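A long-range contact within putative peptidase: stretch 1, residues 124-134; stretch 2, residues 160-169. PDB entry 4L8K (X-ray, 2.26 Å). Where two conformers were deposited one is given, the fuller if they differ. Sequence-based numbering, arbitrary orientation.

Stretch 1 (124-134) YYGSFSSGVGE
Stretch 2 (160-169) GSMLYSDRIA

What fills the apolar centre of the contact? Ile-168 and Tyr-164 of helix 162-169 point toward a loop that follows a strand, and the backbone of Ser-165 contacts it. Ile-168 (chi1 m, chi2 t) sends CD1 over one face of the Tyr-125 ring, 4.1 Å from the ring centroid and 3.6 Å from Tyr-125 CE2, a CH-pi contact. The same CD1 lies 4.0 Å from Phe-128 CE1, so one methyl serves two aromatic rings. Val-132 (chi1 t, CB sideways) makes a looser apolar contact, its CG1 4.4 Å from Ile-168 CG1. Phe-128 (chi1 -79°, chi2 -82°) points toward the helix and is buried, with CE1 3.6 Å from Ser-165 CA and CD1 4.2 Å from Tyr-164 CB. Tyr-125 has chi1 t and chi2 56°.

What lies against the Tyr-164 ring? This side chain (chi1 m, chi2 -55°) presents one face of its ring to Gly-131 (phi/psi -57/150) and Val-132 (-131/122). Gly-131 CA sits 3.5 Å from the Tyr-164 centroid and 15° off its normal, in a CH-pi contact; Val-132 N is over the same face, 3.6 Å from Tyr-164 CD1. So close an approach suits glycine, since an ideal CB on Gly-131 would fall 2.9 Å from Tyr-164 OH. Phe-128 O meets the ring edge, 3.2 Å from Tyr-164 CD2. Tyr-125 OH, 3.6 Å from Tyr-164 CB, donates a hydrogen bond to Ser-130 O at 2.6 Å, tying Tyr-125 to the loop that lies over one face of the ring.

Where do the backbones join? They meet in a single bridge between Phe-128 and Gly-160, whose CA atoms are 4.2 Å apart, just before the helix begins. The contact then advances in the same sense along both stretches, to Glu-134 with Arg-167 (CA-CA 7.8 Å). Ser-161 N donates to Phe-128 O at 2.7 Å (N-H...O angle 158°). Gly-160 adopts phi/psi 146/-128, angles that call for glycine, and an ideal CB there would also lie 2.3 Å from both Phe-128 C and Ser-129 N. Phe-128 (-77/4) and Ser-129 (-91/-19) lie within a type I turn from Ser-127 to Ser-130, with Ser-130 N hydrogen-bonded to Ser-127 O at 3.3 Å and Ser-129 N to Ser-127 OG at 3.1 Å. Ser-161 (chi1 t) caps the helix, its OG accepting from Leu-163 N at 3.2 Å.

What holds the polar edge? Arg-167 reaches out with chi angles t, t, m and 169°. Its NH1 donates to Val-132 O at 2.8 Å (N-H...O angle 163°), with the carbonyl oxygen near the guanidinium plane, the favourable approach for this group. Gly-133, the N-cap of another helix, has CA 3.7 Å from Arg-167 NH1. Glu-134 (chi1 m, chi2 m, chi3 4°) starts sideways, but its carboxylate comes nearer: OE2 forms a salt bridge with Arg-167 NE at 3.4 Å. A water donates to Glu-134 OE1 and to Arg-167 O, each at 2.8 Å.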

ATOM      1  N   TYR A 124       3.511 -12.265  -9.951  1.00 18.58           N
ATOM      2  CA  TYR A 124       3.713 -11.867  -8.568  1.00 18.06           C
ATOM      3  C   TYR A 124       4.784 -10.769  -8.553  1.00 22.50           C
ATOM      4  O   TYR A 124       5.897 -10.949  -9.072  1.00 22.49           O
ATOM      5  CB  TYR A 124       4.079 -13.008  -7.610  1.00 19.16           C
ATOM      6  CG  TYR A 124       4.195 -12.490  -6.190  1.00 19.02           C
ATOM      7  CD1 TYR A 124       3.091 -11.943  -5.536  1.00 19.90           C
ATOM      8  CD2 TYR A 124       5.419 -12.470  -5.529  1.00 18.78           C
ATOM      9  CE1 TYR A 124       3.196 -11.414  -4.251  1.00 17.56           C
ATOM     10  CE2 TYR A 124       5.531 -11.975  -4.228  1.00 18.89           C
ATOM     11  CZ  TYR A 124       4.421 -11.416  -3.606  1.00 25.56           C
ATOM     12  OH  TYR A 124       4.503 -10.855  -2.359  1.00 23.31           O
ATOM     13  N   TYR A 125       4.423  -9.616  -8.001  1.00 18.35           N
ATOM     14  CA  TYR A 125       5.337  -8.495  -7.866  1.00 16.77           C
ATOM     15  C   TYR A 125       5.423  -8.151  -6.365  1.00 20.17           C
ATOM     16  O   TYR A 125       4.556  -7.464  -5.822  1.00 20.10           O
ATOM     17  CB  TYR A 125       4.879  -7.310  -8.743  1.00 16.57           C
ATOM     18  CG  TYR A 125       5.923  -6.216  -8.835  1.00 17.20           C
ATOM     19  CD1 TYR A 125       7.214  -6.491  -9.276  1.00 19.94           C
ATOM     20  CD2 TYR A 125       5.617  -4.905  -8.496  1.00 17.44           C
ATOM     21  CE1 TYR A 125       8.179  -5.484  -9.365  1.00 21.73           C
ATOM     22  CE2 TYR A 125       6.571  -3.891  -8.594  1.00 19.00           C
ATOM     23  CZ  TYR A 125       7.843  -4.183  -9.053  1.00 24.87           C
ATOM     24  OH  TYR A 125       8.791  -3.200  -9.143  1.00 25.39           O
ATOM     25  N   GLY A 126       6.438  -8.702  -5.704  1.00 17.11           N
ATOM     26  CA  GLY A 126       6.603  -8.577  -4.262  1.00 16.24           C
ATOM     27  C   GLY A 126       7.093  -7.257  -3.721  1.00 21.75           C
ATOM     28  O   GLY A 126       6.903  -6.973  -2.534  1.00 23.23           O
ATOM     29  N   SER A 127       7.795  -6.466  -4.539  1.00 18.51           N
ATOM     30  CA  SER A 127       8.384  -5.215  -4.050  1.00 17.58           C
ATOM     31  C   SER A 127       8.538  -4.184  -5.145  1.00 19.06           C
ATOM     32  O   SER A 127       9.150  -4.492  -6.160  1.00 19.89           O
ATOM     33  CB  SER A 127       9.762  -5.495  -3.431  1.00 17.81           C
ATOM     34  OG  SER A 127      10.347  -4.288  -2.965  1.00 27.86           O
ATOM     35  N   PHE A 128       8.075  -2.942  -4.903  1.00 15.63           N
ATOM     36  CA  PHE A 128       8.281  -1.829  -5.837  1.00 17.11           C
ATOM     37  C   PHE A 128       9.731  -1.282  -5.724  1.00 24.01           C
ATOM     38  O   PHE A 128      10.053  -0.314  -6.406  1.00 22.85           O
ATOM     39  CB  PHE A 128       7.218  -0.699  -5.670  1.00 18.59           C
ATOM     40  CG  PHE A 128       5.898  -1.016  -6.330  1.00 19.36           C
ATOM     41  CD1 PHE A 128       5.718  -0.814  -7.688  1.00 23.26           C
ATOM     42  CD2 PHE A 128       4.868  -1.600  -5.612  1.00 20.83           C
ATOM     43  CE1 PHE A 128       4.513  -1.163  -8.308  1.00 24.59           C
ATOM     44  CE2 PHE A 128       3.664  -1.947  -6.233  1.00 24.28           C
ATOM     45  CZ  PHE A 128       3.486  -1.703  -7.571  1.00 23.30           C
ATOM     46  N   SER A 129      10.606  -1.922  -4.876  1.00 22.98           N
ATOM     47  CA  SER A 129      12.036  -1.613  -4.719  1.00 23.09           C
ATOM     48  C   SER A 129      12.854  -2.466  -5.680  1.00 30.05           C
ATOM     49  O   SER A 129      13.996  -2.153  -5.980  1.00 31.22           O
ATOM     50  CB  SER A 129      12.504  -1.850  -3.288  1.00 26.66           C
ATOM     51  OG  SER A 129      11.996  -0.862  -2.408  1.00 36.93           O
ATOM     52  N   SER A 130      12.265  -3.555  -6.159  1.00 28.34           N
ATOM     53  CA  SER A 130      12.872  -4.438  -7.145  1.00 27.68           C
ATOM     54  C   SER A 130      12.370  -3.982  -8.507  1.00 29.27           C
ATOM     55  O   SER A 130      11.193  -4.134  -8.819  1.00 29.26           O
ATOM     56  CB  SER A 130      12.524  -5.895  -6.843  1.00 30.87           C
ATOM     57  OG  SER A 130      13.509  -6.758  -7.383  1.00 47.38           O
ATOM     58  N   GLY A 131      13.256  -3.350  -9.261  1.00 24.47           N
ATOM     59  CA  GLY A 131      12.982  -2.778 -10.570  1.00 23.52           C
ATOM     60  C   GLY A 131      12.449  -3.671 -11.667  1.00 27.53           C
ATOM     61  O   GLY A 131      12.767  -4.865 -11.755  1.00 27.37           O
ATOM     62  N   VAL A 132      11.660  -3.048 -12.544  1.00 23.01           N
ATOM     63  CA  VAL A 132      11.067  -3.694 -13.712  1.00 22.98           C
ATOM     64  C   VAL A 132      11.373  -2.770 -14.884  1.00 26.22           C
ATOM     65  O   VAL A 132      11.063  -1.590 -14.821  1.00 27.47           O
ATOM     66  CB  VAL A 132       9.539  -4.018 -13.498  1.00 25.79           C
ATOM     67  CG1 VAL A 132       8.816  -4.266 -14.788  1.00 25.38           C
ATOM     68  CG2 VAL A 132       9.356  -5.221 -12.592  1.00 25.25           C
ATOM     69  N   GLY A 133      12.046  -3.288 -15.903  1.00 21.61           N
ATOM     70  CA  GLY A 133      12.359  -2.526 -17.112  1.00 20.86           C
ATOM     71  C   GLY A 133      11.251  -2.636 -18.145  1.00 25.12           C
ATOM     72  O   GLY A 133      10.316  -3.429 -17.972  1.00 24.93           O
ATOM     73  N   GLU A 134      11.335  -1.823 -19.209  1.00 21.83           N
ATOM     74  CA  GLU A 134      10.360  -1.791 -20.303  1.00 23.19           C
ATOM     75  C   GLU A 134      10.349  -3.115 -21.077  1.00 28.35           C
ATOM     76  O   GLU A 134       9.280  -3.573 -21.474  1.00 25.52           O
ATOM     77  CB  GLU A 134      10.622  -0.615 -21.280  1.00 24.76           C
ATOM     78  CG  GLU A 134      10.640   0.771 -20.648  1.00 28.41           C
ATOM     79  CD  GLU A 134       9.339   1.355 -20.115  1.00 44.37           C
ATOM     80  OE1 GLU A 134       8.287   0.667 -20.123  1.00 23.72           O
ATOM     81  OE2 GLU A 134       9.386   2.522 -19.666  1.00 37.40           O
ATOM     82  N   GLY A 160       7.820   0.783  -2.397  1.00 23.01           N
ATOM     83  CA  GLY A 160       9.149   1.022  -2.936  1.00 23.09           C
ATOM     84  C   GLY A 160       9.149   2.227  -3.849  1.00 28.83           C
ATOM     85  O   GLY A 160       8.653   3.300  -3.471  1.00 29.35           O
ATOM     86  N   SER A 161       9.676   2.060  -5.071  1.00 25.06           N
ATOM     87  CA  SER A 161       9.803   3.217  -5.952  1.00 25.79           C
ATOM     88  C   SER A 161       8.620   3.425  -6.850  1.00 31.17           C
ATOM     89  O   SER A 161       8.199   2.515  -7.575  1.00 31.03           O
ATOM     90  CB  SER A 161      11.074   3.151  -6.789  1.00 28.64           C
ATOM     91  OG  SER A 161      11.190   4.298  -7.615  1.00 35.35           O
HETATM   92  N   MSE A 162       8.169   4.694  -6.877  1.00 29.59           N
HETATM   93  CA  MSE A 162       7.065   5.240  -7.680  1.00 29.28           C
HETATM   94  C   MSE A 162       7.403   5.173  -9.178  1.00 30.06           C
HETATM   95  O   MSE A 162       6.505   5.271 -10.025  1.00 29.02           O
HETATM   96  CB  MSE A 162       6.794   6.700  -7.280  1.00 32.89           C
HETATM   97  CG  MSE A 162       6.658   6.905  -5.769  1.00 42.56           C
HETATM   98 SE   MSE A 162       5.109   7.955  -5.251  0.75 51.05          SE
HETATM   99  CE  MSE A 162       3.770   6.646  -5.814  1.00 45.40           C
ATOM    100  N   LEU A 163       8.710   5.067  -9.502  1.00 24.74           N
ATOM    101  CA  LEU A 163       9.150   4.982 -10.883  1.00 25.25           C
ATOM    102  C   LEU A 163       8.572   3.708 -11.515  1.00 30.10           C
ATOM    103  O   LEU A 163       8.047   3.763 -12.624  1.00 31.09           O
ATOM    104  CB  LEU A 163      10.691   5.014 -10.962  1.00 25.71           C
ATOM    105  CG  LEU A 163      11.331   4.751 -12.348  1.00 29.96           C
ATOM    106  CD1 LEU A 163      11.268   5.984 -13.210  1.00 30.22           C
ATOM    107  CD2 LEU A 163      12.782   4.306 -12.211  1.00 31.46           C
ATOM    108  N   TYR A 164       8.580   2.596 -10.761  1.00 26.27           N
ATOM    109  CA  TYR A 164       8.083   1.303 -11.242  1.00 25.38           C
ATOM    110  C   TYR A 164       6.588   1.232 -11.141  1.00 28.85           C
ATOM    111  O   TYR A 164       5.940   0.610 -11.992  1.00 29.01           O
ATOM    112  CB  TYR A 164       8.760   0.155 -10.489  1.00 24.90           C
ATOM    113  CG  TYR A 164      10.267   0.303 -10.540  1.00 26.74           C
ATOM    114  CD1 TYR A 164      10.938   0.412 -11.762  1.00 29.13           C
ATOM    115  CD2 TYR A 164      11.015   0.407  -9.375  1.00 26.78           C
ATOM    116  CE1 TYR A 164      12.317   0.594 -11.816  1.00 28.57           C
ATOM    117  CE2 TYR A 164      12.396   0.549  -9.418  1.00 27.27           C
ATOM    118  CZ  TYR A 164      13.041   0.642 -10.643  1.00 28.95           C
ATOM    119  OH  TYR A 164      14.402   0.739 -10.714  1.00 33.89           O
ATOM    120  N   SER A 165       6.038   1.914 -10.144  1.00 25.22           N
ATOM    121  CA  SER A 165       4.599   2.037  -9.982  1.00 25.32           C
ATOM    122  C   SER A 165       4.003   2.633 -11.266  1.00 25.27           C
ATOM    123  O   SER A 165       3.206   1.959 -11.904  1.00 25.54           O
ATOM    124  CB  SER A 165       4.288   2.899  -8.764  1.00 31.76           C
ATOM    125  OG  SER A 165       2.961   2.627  -8.355  1.00 48.96           O
ATOM    126  N   ASP A 166       4.466   3.843 -11.673  1.00 21.31           N
ATOM    127  CA  ASP A 166       4.015   4.548 -12.887  0.50 21.91           C
ATOM    128  C   ASP A 166       4.294   3.764 -14.159  1.00 25.50           C
ATOM    129  O   ASP A 166       3.454   3.755 -15.056  1.00 24.23           O
ATOM    130  CB  ASP A 166       4.688   5.932 -13.007  0.50 24.39           C
ATOM    131  CG  ASP A 166       3.841   7.089 -12.525  0.50 33.76           C
ATOM    132  OD1 ASP A 166       3.227   6.969 -11.437  0.50 34.22           O
ATOM    133  OD2 ASP A 166       3.844   8.134 -13.190  0.50 39.77           O
ATOM    134  N   ARG A 167       5.464   3.112 -14.251  1.00 23.82           N
ATOM    135  CA  ARG A 167       5.874   2.333 -15.423  1.00 24.39           C
ATOM    136  C   ARG A 167       4.959   1.118 -15.634  1.00 27.67           C
ATOM    137  O   ARG A 167       4.580   0.851 -16.767  1.00 27.56           O
ATOM    138  CB  ARG A 167       7.343   1.884 -15.275  1.00 26.64           C
ATOM    139  CG  ARG A 167       7.889   1.140 -16.483  1.00 33.18           C
ATOM    140  CD  ARG A 167       9.326   0.753 -16.255  1.00 29.74           C
ATOM    141  NE  ARG A 167      10.229   1.892 -16.455  1.00 28.26           N
ATOM    142  CZ  ARG A 167      11.520   1.919 -16.134  1.00 29.72           C
ATOM    143  NH1 ARG A 167      12.103   0.857 -15.583  1.00 26.69           N
ATOM    144  NH2 ARG A 167      12.227   3.013 -16.325  1.00 24.23           N
ATOM    145  N   ILE A 168       4.597   0.399 -14.561  1.00 23.67           N
ATOM    146  CA  ILE A 168       3.697  -0.759 -14.687  1.00 21.77           C
ATOM    147  C   ILE A 168       2.260  -0.272 -14.990  1.00 22.96           C
ATOM    148  O   ILE A 168       1.703  -0.688 -15.993  1.00 20.58           O
ATOM    149  CB  ILE A 168       3.751  -1.717 -13.463  1.00 24.20           C
ATOM    150  CG1 ILE A 168       5.154  -2.339 -13.327  1.00 24.78           C
ATOM    151  CG2 ILE A 168       2.699  -2.823 -13.584  1.00 25.67           C
ATOM    152  CD1 ILE A 168       5.485  -2.723 -11.843  1.00 27.64           C
ATOM    153  N   ALA A 169       1.701   0.647 -14.172  1.00 21.07           N
ATOM    154  CA  ALA A 169       0.325   1.160 -14.327  1.00 20.57           C
ATOM    155  C   ALA A 169       0.039   1.731 -15.713  1.00 23.90           C
ATOM    156  O   ALA A 169      -1.064   1.525 -16.230  1.00 23.86           O
ATOM    157  CB  ALA A 169       0.031   2.209 -13.269  1.00 21.10           C
TER
HETATM  158  O   HOH W   1       5.768   1.492 -19.175  1.00 36.03           O